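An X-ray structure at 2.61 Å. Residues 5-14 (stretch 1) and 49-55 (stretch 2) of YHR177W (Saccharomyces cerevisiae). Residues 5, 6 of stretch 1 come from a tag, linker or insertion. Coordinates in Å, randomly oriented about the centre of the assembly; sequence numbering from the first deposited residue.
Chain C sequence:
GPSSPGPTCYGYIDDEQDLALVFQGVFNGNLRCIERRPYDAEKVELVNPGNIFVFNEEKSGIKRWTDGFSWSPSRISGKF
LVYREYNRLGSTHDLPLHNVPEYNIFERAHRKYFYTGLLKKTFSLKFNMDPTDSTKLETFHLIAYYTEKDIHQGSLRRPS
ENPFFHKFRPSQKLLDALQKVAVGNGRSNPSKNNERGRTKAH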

# COMPACT_ATOMS: atom_id res chain seq x y z
N PRO C 5 10.21 -14.45 -2.88
CA PRO C 5 10.33 -13.13 -2.24
C PRO C 5 8.99 -12.54 -1.81
O PRO C 5 8.00 -12.55 -2.49
CB PRO C 5 11.03 -12.25 -3.28
CG PRO C 5 10.74 -12.85 -4.54
CD PRO C 5 10.93 -14.29 -4.22
N GLY C 6 9.01 -11.99 -0.62
CA GLY C 6 7.81 -11.63 0.06
C GLY C 6 7.78 -10.23 0.48
O GLY C 6 8.48 -9.44 -0.02
N PRO C 7 6.91 -9.92 1.40
CA PRO C 7 6.67 -8.54 1.72
C PRO C 7 7.78 -7.83 2.38
O PRO C 7 8.62 -8.43 2.89
CB PRO C 7 5.52 -8.63 2.66
CG PRO C 7 5.72 -9.87 3.33
CD PRO C 7 5.85 -10.70 2.19
N THR C 8 7.79 -6.53 2.30
CA THR C 8 8.85 -5.73 2.81
C THR C 8 8.74 -5.54 4.28
O THR C 8 9.66 -5.35 4.95
CB THR C 8 8.82 -4.40 2.12
OG1 THR C 8 9.23 -4.62 0.81
CG2 THR C 8 9.77 -3.46 2.64
N CYS C 9 7.56 -5.52 4.75
CA CYS C 9 7.27 -5.62 6.17
C CYS C 9 5.81 -5.99 6.39
O CYS C 9 5.05 -6.11 5.43
CB CYS C 9 7.61 -4.31 6.88
SG CYS C 9 6.81 -2.86 6.20
N TYR C 10 5.44 -6.18 7.65
CA TYR C 10 4.08 -6.58 7.98
C TYR C 10 3.42 -5.53 8.87
O TYR C 10 4.04 -5.03 9.81
CB TYR C 10 4.08 -7.93 8.69
CG TYR C 10 4.68 -9.04 7.87
CD1 TYR C 10 6.06 -9.19 7.76
CD2 TYR C 10 3.87 -9.95 7.20
CE1 TYR C 10 6.61 -10.20 7.00
CE2 TYR C 10 4.42 -10.97 6.44
CZ TYR C 10 5.79 -11.09 6.35
OH TYR C 10 6.34 -12.10 5.59
N GLY C 11 2.16 -5.22 8.58
CA GLY C 11 1.40 -4.30 9.40
C GLY C 11 0.32 -3.55 8.66
O GLY C 11 -0.17 -4.00 7.62
N TYR C 12 -0.06 -2.39 9.20
CA TYR C 12 -1.09 -1.55 8.61
C TYR C 12 -0.68 -0.08 8.63
O TYR C 12 -0.27 0.43 9.67
CB TYR C 12 -2.41 -1.73 9.35
CG TYR C 12 -3.48 -0.77 8.89
CD1 TYR C 12 -4.17 -0.98 7.71
CD2 TYR C 12 -3.81 0.35 9.64
CE1 TYR C 12 -5.16 -0.11 7.28
CE2 TYR C 12 -4.79 1.24 9.23
CZ TYR C 12 -5.46 1.00 8.04
OH TYR C 12 -6.44 1.87 7.61
N ILE C 13 -0.79 0.59 7.49
CA ILE C 13 -0.42 2.00 7.39
C ILE C 13 -1.64 2.88 7.60
O ILE C 13 -2.64 2.75 6.88
CB ILE C 13 0.22 2.32 6.03
CG1 ILE C 13 1.37 1.36 5.74
CG2 ILE C 13 0.67 3.77 5.98
CD1 ILE C 13 2.35 1.19 6.88
N ASP C 14 -1.57 3.79 8.57
CA ASP C 14 -2.69 4.69 8.85
C ASP C 14 -2.35 6.15 8.52
O ASP C 14 -3.15 6.84 7.88
CB ASP C 14 -3.14 4.57 10.30
CG ASP C 14 -4.41 5.34 10.58
OD1 ASP C 14 -5.51 4.80 10.32
OD2 ASP C 14 -4.32 6.50 11.05
N PRO C 49 -3.54 -10.00 3.64
CA PRO C 49 -3.59 -8.84 4.52
C PRO C 49 -2.44 -8.65 5.45
O PRO C 49 -1.98 -9.57 5.97
CB PRO C 49 -4.76 -9.17 5.38
CG PRO C 49 -5.68 -9.64 4.42
CD PRO C 49 -4.87 -10.72 3.89
N GLY C 50 -2.01 -7.43 5.67
CA GLY C 50 -0.84 -7.16 6.47
C GLY C 50 0.42 -7.03 5.63
O GLY C 50 1.44 -6.52 6.10
N ASN C 51 0.36 -7.48 4.39
CA ASN C 51 1.50 -7.38 3.48
C ASN C 51 1.76 -5.94 3.04
O ASN C 51 0.86 -5.24 2.58
CB ASN C 51 1.30 -8.27 2.26
CG ASN C 51 1.63 -9.73 2.53
OD1 ASN C 51 1.80 -10.13 3.68
ND2 ASN C 51 1.73 -10.52 1.48
N ILE C 52 3.01 -5.50 3.19
CA ILE C 52 3.41 -4.19 2.72
C ILE C 52 4.59 -4.33 1.77
O ILE C 52 5.52 -5.09 2.05
CB ILE C 52 3.80 -3.27 3.89
CG1 ILE C 52 2.59 -3.01 4.79
CG2 ILE C 52 4.37 -1.96 3.37
CD1 ILE C 52 2.91 -2.20 6.02
N PHE C 53 4.54 -3.62 0.66
CA PHE C 53 5.62 -3.68 -0.32
C PHE C 53 6.16 -2.29 -0.61
O PHE C 53 5.39 -1.34 -0.73
CB PHE C 53 5.15 -4.31 -1.63
CG PHE C 53 4.65 -5.72 -1.48
CD1 PHE C 53 3.32 -5.97 -1.19
CD2 PHE C 53 5.51 -6.79 -1.64
CE1 PHE C 53 2.85 -7.27 -1.05
CE2 PHE C 53 5.05 -8.09 -1.51
CZ PHE C 53 3.72 -8.33 -1.22
N VAL C 54 7.48 -2.19 -0.73
CA VAL C 54 8.12 -0.96 -1.15
C VAL C 54 9.11 -1.29 -2.25
O VAL C 54 9.86 -2.26 -2.15
CB VAL C 54 8.85 -0.27 0.01
CG1 VAL C 54 9.63 0.94 -0.50
CG2 VAL C 54 7.87 0.14 1.09
N PHE C 55 9.10 -0.49 -3.31
CA PHE C 55 10.08 -0.66 -4.38
C PHE C 55 10.55 0.67 -4.95
O PHE C 55 9.78 1.63 -5.04
CB PHE C 55 9.55 -1.58 -5.49
CG PHE C 55 8.27 -1.11 -6.13
CD1 PHE C 55 7.04 -1.48 -5.60
CD2 PHE C 55 8.29 -0.33 -7.27
CE1 PHE C 55 5.86 -1.06 -6.19
CE2 PHE C 55 7.11 0.10 -7.87
CZ PHE C 55 5.89 -0.27 -7.33

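Two short segments whose touching residues lie at least 39 positions apart in sequence meet as a brief antiparallel pairing in which the backbone does most of the polar work. At its centre, Cys9 and Ile52 form a hydrogen-bonded pair: Ile52 N donates to Cys9 O at 3.1 Å, while the return bond, from Cys9 N to Ile52 O, is weak at 3.4 Å. Ile52 O is not left wanting, because it also accepts from Thr8 N at 2.7 Å. One carbonyl thus serves two successive amides, the shorter bond coming from the residue just before the strand.

Thr8 adds a side-chain link. Its CA-to-CB bond points toward the other segment, and Val54 N donates a weak bond to Thr8 OG1 at 3.4 Å; a hydroxyl suits this place because it can accept from Val54 N, to which no carbonyl of the first segment is bonded, and OG1 is also hydrogen-bonded elsewhere in the structure. Tyr10 pairs with Asn51 in the non-hydrogen-bonded position; Asn51 ND2 is hydrogen-bonded elsewhere in the structure, and its OD1 takes no hydrogen bond from the first segment.

At the other end, Gly11 N donates to Gly50 O at 2.9 Å. Gly50 O also receives a CA-H...O contact from Tyr10 CA at 3.2 Å, and Gly50 CA makes another to Gly11 O at 3.4 Å. Gly11 O and Gly50 O, also 3.4 Å apart, are two acceptors and form no bond. Both glycines adopt backbone angles at which a CB would be jammed against the preceding carbonyl oxygen, so these backbone angles by themselves call for glycine.

Apolar contacts add to these bonds. Ile52, with the largest covered area, packs its CB against Cys9 SG at 3.8 Å on their shared face of the sheet, and with chi2 near 180° (t), its CD1 reaches Ile13 CD1 at 3.5 Å. Pro7 lays CB over one face of the Phe53 ring, 4.2 Å from CE2, a compact partner for a flat aromatic surface.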